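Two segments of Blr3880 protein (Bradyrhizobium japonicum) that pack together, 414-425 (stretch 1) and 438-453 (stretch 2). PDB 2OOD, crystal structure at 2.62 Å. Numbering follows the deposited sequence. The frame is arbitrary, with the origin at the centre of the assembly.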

# COMPACT_ATOMS: atom_id res chain seq x y z
N GLY A 414 -9.46 -9.50 5.37
CA GLY A 414 -8.50 -8.43 5.51
C GLY A 414 -8.18 -8.16 6.96
O GLY A 414 -8.45 -8.99 7.82
N GLN A 415 -7.60 -6.99 7.23
CA GLN A 415 -7.24 -6.62 8.60
C GLN A 415 -8.46 -6.72 9.52
O GLN A 415 -9.60 -6.74 9.06
CB GLN A 415 -6.68 -5.19 8.62
CG GLN A 415 -7.67 -4.13 8.17
CD GLN A 415 -7.04 -2.76 8.05
OE1 GLN A 415 -6.37 -2.29 8.96
NE2 GLN A 415 -7.26 -2.11 6.92
N LEU A 416 -8.19 -6.78 10.82
CA LEU A 416 -9.23 -6.90 11.85
C LEU A 416 -10.39 -5.91 11.73
O LEU A 416 -11.53 -6.26 12.02
CB LEU A 416 -8.60 -6.73 13.23
CG LEU A 416 -8.81 -7.82 14.29
CD1 LEU A 416 -8.60 -7.22 15.67
CD2 LEU A 416 -10.21 -8.38 14.17
N ALA A 417 -10.09 -4.68 11.31
CA ALA A 417 -11.10 -3.63 11.20
C ALA A 417 -12.16 -3.79 10.11
O ALA A 417 -13.20 -3.14 10.17
CB ALA A 417 -10.42 -2.28 11.04
N GLN A 418 -11.89 -4.63 9.12
CA GLN A 418 -12.82 -4.83 8.00
C GLN A 418 -14.29 -5.07 8.26
O GLN A 418 -15.14 -4.31 7.81
CB GLN A 418 -12.34 -5.96 7.10
CG GLN A 418 -11.71 -5.53 5.80
CD GLN A 418 -12.68 -4.87 4.84
OE1 GLN A 418 -13.43 -3.96 5.20
NE2 GLN A 418 -12.64 -5.31 3.59
N PRO A 419 -14.62 -6.16 8.97
CA PRO A 419 -16.02 -6.47 9.24
C PRO A 419 -16.87 -5.50 10.02
O PRO A 419 -18.07 -5.51 9.83
CB PRO A 419 -15.93 -7.86 9.89
CG PRO A 419 -14.64 -7.79 10.70
CD PRO A 419 -13.73 -7.04 9.76
N TRP A 420 -16.30 -4.67 10.89
CA TRP A 420 -17.12 -3.70 11.62
C TRP A 420 -17.33 -2.51 10.71
O TRP A 420 -18.30 -1.77 10.84
CB TRP A 420 -16.46 -3.25 12.92
CG TRP A 420 -17.44 -2.53 13.79
CD1 TRP A 420 -18.74 -2.89 14.02
CD2 TRP A 420 -17.22 -1.34 14.56
NE1 TRP A 420 -19.34 -2.00 14.87
CE2 TRP A 420 -18.43 -1.04 15.22
CE3 TRP A 420 -16.12 -0.50 14.76
CZ2 TRP A 420 -18.57 0.07 16.06
CZ3 TRP A 420 -16.26 0.60 15.60
CH2 TRP A 420 -17.48 0.87 16.23
N HIS A 421 -16.39 -2.36 9.78
CA HIS A 421 -16.44 -1.29 8.80
C HIS A 421 -17.48 -1.61 7.73
O HIS A 421 -18.30 -0.78 7.33
CB HIS A 421 -15.06 -1.11 8.15
CG HIS A 421 -15.07 -0.21 6.95
ND1 HIS A 421 -14.78 -0.66 5.68
CD2 HIS A 421 -15.39 1.10 6.82
CE1 HIS A 421 -14.91 0.33 4.82
NE2 HIS A 421 -15.28 1.41 5.49
N GLN A 422 -17.42 -2.85 7.25
CA GLN A 422 -18.34 -3.32 6.23
C GLN A 422 -19.78 -3.41 6.75
O GLN A 422 -20.73 -3.24 5.99
CB GLN A 422 -17.89 -4.69 5.71
CG GLN A 422 -16.61 -4.65 4.88
CD GLN A 422 -16.87 -4.27 3.44
OE1 GLN A 422 -17.70 -3.42 3.14
NE2 GLN A 422 -16.14 -4.89 2.52
N SER A 423 -19.94 -3.65 8.05
CA SER A 423 -21.28 -3.77 8.63
C SER A 423 -22.05 -2.46 8.63
O SER A 423 -23.25 -2.43 8.92
CB SER A 423 -21.20 -4.30 10.07
OG SER A 423 -20.79 -3.30 10.98
N LEU A 424 -21.37 -1.36 8.32
CA LEU A 424 -22.01 -0.05 8.27
C LEU A 424 -23.00 0.03 7.12
O LEU A 424 -23.83 0.93 7.06
CB LEU A 424 -20.98 1.07 8.10
CG LEU A 424 -20.42 1.73 9.36
CD1 LEU A 424 -19.41 2.79 8.96
CD2 LEU A 424 -21.56 2.35 10.17
N ILE A 425 -22.91 -0.92 6.19
CA ILE A 425 -23.79 -0.92 5.04
C ILE A 425 -25.18 -1.51 5.28
O ILE A 425 -25.43 -2.69 5.03
CB ILE A 425 -23.11 -1.62 3.86
CG1 ILE A 425 -21.85 -0.84 3.49
CG2 ILE A 425 -24.05 -1.70 2.65
CD1 ILE A 425 -21.27 -1.23 2.18
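Stretch 2 (438-453) ASMLFAVMMVGDDRCV

Stretch 2 lies along stretch 1 as a roughly antiparallel helix whose backbone carbonyls are met by glutamine side chains, with small and apolar residues filling the space between and a close approach of two glycines at one end. Residues 438-447 are helical, and the chain then passes through Gly448 and Asp449 into a 3-10 segment at 450-452. This long helix runs at 154° to the short helical segment 418-422, and the axes come no nearer than 10.6 Å, far enough apart for side chains to fit between them. The register follows the direction: Gly414 pairs with Gly448, Gln418 with Val447, Gln422 with Met440 and Ile425 with Ser439.

Glutamine suits this interface because its amide can reach across the gap and donate to a carbonyl. Gln415 NE2 donates to Val447 O at 2.8 Å, near the C-terminal end of the helix, where carbonyls tend to lack helical partners. Further along, Gln422 NE2 donates to Met440 O at 3.0 Å, an oxygen that also accepts from Val444 N at 3.0 Å within its own helix. Both cross-stretch bonds are close to straight, with angles at the hydrogen of 160° and 162°. Between them Gln418 brings its NE2 to 3.2 Å from Ala443 O.

Water extends both links. One molecule accepts from Gln415 N and donates to Val447 O, each at 2.9 Å, and donates also to Asp449 OD2 at 3.0 Å. A second donates to Gln422 OE1 at 2.7 Å and to Ser439 O at 2.9 Å.

Ala443 points toward stretch 1, and its short side chain lets neighbours come close: its CB lies at the edge of the His421 ring, near its plane, and 3.2 Å from Gln422 NE2. Val447, the residue most covered by stretch 1, brings its CB to 3.6 Å from Gln418 OE1. At the other end Ile425 supplies an apolar tip, its CD1 lying 3.4 Å from Met440 CG and 3.4 Å from Ser439 CB; Met440 is selenomethionine.

At the glycine end, Gly414 CA and Gly448 CA are 4.1 Å apart. A CB on Gly414 would lie 2.7 Å from Gly448 CA, and the backbone angles of Gly414 independently call for glycine. Nearby, the flat guanidinium of Arg451 lays one face over the Gly414-Gln415 peptide, with NH2 3.6 Å from Gly414 C. Arg451 NH1 forms a salt bridge with Asp449 OD2 at 2.5 Å, within stretch 2.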

# COMPACT_ATOMS: atom_id res chain seq x y z
N ALA A 438 -21.07 -2.15 -4.67
CA ALA A 438 -19.95 -1.29 -5.03
C ALA A 438 -19.30 -0.75 -3.77
O ALA A 438 -18.08 -0.68 -3.64
CB ALA A 438 -20.43 -0.15 -5.91
N SER A 439 -20.14 -0.37 -2.82
CA SER A 439 -19.68 0.17 -1.56
C SER A 439 -18.76 -0.80 -0.79
O SER A 439 -17.78 -0.37 -0.20
CB SER A 439 -20.90 0.55 -0.72
OG SER A 439 -20.62 1.66 0.11
N MSE A 440 -19.08 -2.09 -0.81
CA MSE A 440 -18.27 -3.09 -0.12
C MSE A 440 -17.01 -3.44 -0.91
O MSE A 440 -16.00 -3.84 -0.34
CB MSE A 440 -19.06 -4.37 0.12
CG MSE A 440 -20.38 -4.16 0.81
SE MSE A 440 -21.21 -5.85 1.32
CE MSE A 440 -22.22 -5.20 2.86
N LEU A 441 -17.09 -3.30 -2.23
CA LEU A 441 -15.95 -3.58 -3.10
C LEU A 441 -14.89 -2.51 -2.88
O LEU A 441 -13.69 -2.78 -3.00
CB LEU A 441 -16.39 -3.61 -4.56
CG LEU A 441 -17.17 -4.84 -5.02
CD1 LEU A 441 -17.62 -4.65 -6.46
CD2 LEU A 441 -16.31 -6.09 -4.90
N PHE A 442 -15.31 -1.29 -2.56
CA PHE A 442 -14.34 -0.24 -2.30
C PHE A 442 -13.63 -0.57 -0.99
O PHE A 442 -12.47 -0.22 -0.81
CB PHE A 442 -15.00 1.13 -2.19
CG PHE A 442 -14.01 2.27 -2.18
CD1 PHE A 442 -13.33 2.62 -3.34
CD2 PHE A 442 -13.71 2.94 -1.00
CE1 PHE A 442 -12.36 3.64 -3.33
CE2 PHE A 442 -12.74 3.96 -0.99
CZ PHE A 442 -12.07 4.29 -2.15
N ALA A 443 -14.34 -1.22 -0.08
CA ALA A 443 -13.74 -1.59 1.20
C ALA A 443 -12.78 -2.75 0.97
O ALA A 443 -11.80 -2.90 1.69
CB ALA A 443 -14.81 -1.97 2.18
N VAL A 444 -13.06 -3.58 -0.03
CA VAL A 444 -12.18 -4.70 -0.34
C VAL A 444 -10.85 -4.12 -0.81
O VAL A 444 -9.79 -4.53 -0.35
CB VAL A 444 -12.75 -5.58 -1.46
CG1 VAL A 444 -11.67 -6.44 -2.06
CG2 VAL A 444 -13.86 -6.45 -0.91
N MSE A 445 -10.94 -3.15 -1.72
CA MSE A 445 -9.78 -2.45 -2.29
C MSE A 445 -8.90 -1.74 -1.26
O MSE A 445 -7.70 -1.98 -1.18
CB MSE A 445 -10.23 -1.36 -3.26
CG MSE A 445 -10.68 -1.79 -4.63
SE MSE A 445 -11.37 -0.18 -5.55
CE MSE A 445 -11.70 -0.93 -7.32
N MSE A 446 -9.53 -0.85 -0.49
CA MSE A 446 -8.82 -0.03 0.48
C MSE A 446 -8.62 -0.54 1.90
O MSE A 446 -7.60 -0.23 2.52
CB MSE A 446 -9.49 1.35 0.56
CG MSE A 446 -9.85 1.96 -0.78
SE MSE A 446 -8.35 2.09 -2.04
CE MSE A 446 -7.14 3.19 -0.96
N VAL A 447 -9.56 -1.30 2.44
CA VAL A 447 -9.40 -1.80 3.81
C VAL A 447 -8.91 -3.24 3.87
O VAL A 447 -8.32 -3.65 4.88
CB VAL A 447 -10.70 -1.68 4.61
CG1 VAL A 447 -10.45 -2.00 6.06
CG2 VAL A 447 -11.26 -0.28 4.48
N GLY A 448 -9.14 -4.00 2.80
CA GLY A 448 -8.71 -5.39 2.77
C GLY A 448 -7.52 -5.62 1.86
O GLY A 448 -6.83 -4.68 1.46
N ASP A 449 -7.26 -6.89 1.54
CA ASP A 449 -6.17 -7.29 0.65
C ASP A 449 -6.47 -8.65 0.02
O ASP A 449 -7.64 -8.96 -0.22
CB ASP A 449 -4.81 -7.31 1.37
CG ASP A 449 -4.88 -7.96 2.74
OD1 ASP A 449 -5.54 -9.01 2.85
OD2 ASP A 449 -4.25 -7.43 3.69
N ASP A 450 -5.46 -9.48 -0.25
CA ASP A 450 -5.77 -10.76 -0.88
C ASP A 450 -6.56 -11.73 0.00
O ASP A 450 -7.09 -12.73 -0.49
CB ASP A 450 -4.52 -11.45 -1.47
CG ASP A 450 -3.53 -11.92 -0.42
OD1 ASP A 450 -3.93 -12.60 0.55
OD2 ASP A 450 -2.33 -11.64 -0.59
N ARG A 451 -6.66 -11.44 1.30
CA ARG A 451 -7.41 -12.30 2.20
C ARG A 451 -8.89 -12.25 1.78
O ARG A 451 -9.71 -13.02 2.26
CB ARG A 451 -7.27 -11.84 3.67
CG ARG A 451 -5.85 -11.51 4.08
CD ARG A 451 -5.51 -11.94 5.50
NE ARG A 451 -5.43 -10.89 6.52
CZ ARG A 451 -4.80 -9.73 6.40
NH1 ARG A 451 -4.19 -9.40 5.27
NH2 ARG A 451 -4.73 -8.90 7.42
N CYS A 452 -9.22 -11.33 0.87
CA CYS A 452 -10.59 -11.20 0.39
C CYS A 452 -10.87 -12.16 -0.75
O CYS A 452 -12.02 -12.33 -1.17
CB CYS A 452 -10.86 -9.76 -0.06
SG CYS A 452 -10.94 -8.60 1.31
N VAL A 453 -9.82 -12.78 -1.27
CA VAL A 453 -9.97 -13.74 -2.36
C VAL A 453 -10.21 -15.10 -1.72
O VAL A 453 -9.29 -15.71 -1.18
CB VAL A 453 -8.70 -13.78 -3.22
CG1 VAL A 453 -8.86 -14.82 -4.33
CG2 VAL A 453 -8.45 -12.42 -3.81
O HOH W 1 -6.24 -5.60 5.08
O HOH W 2 -18.02 -0.81 2.64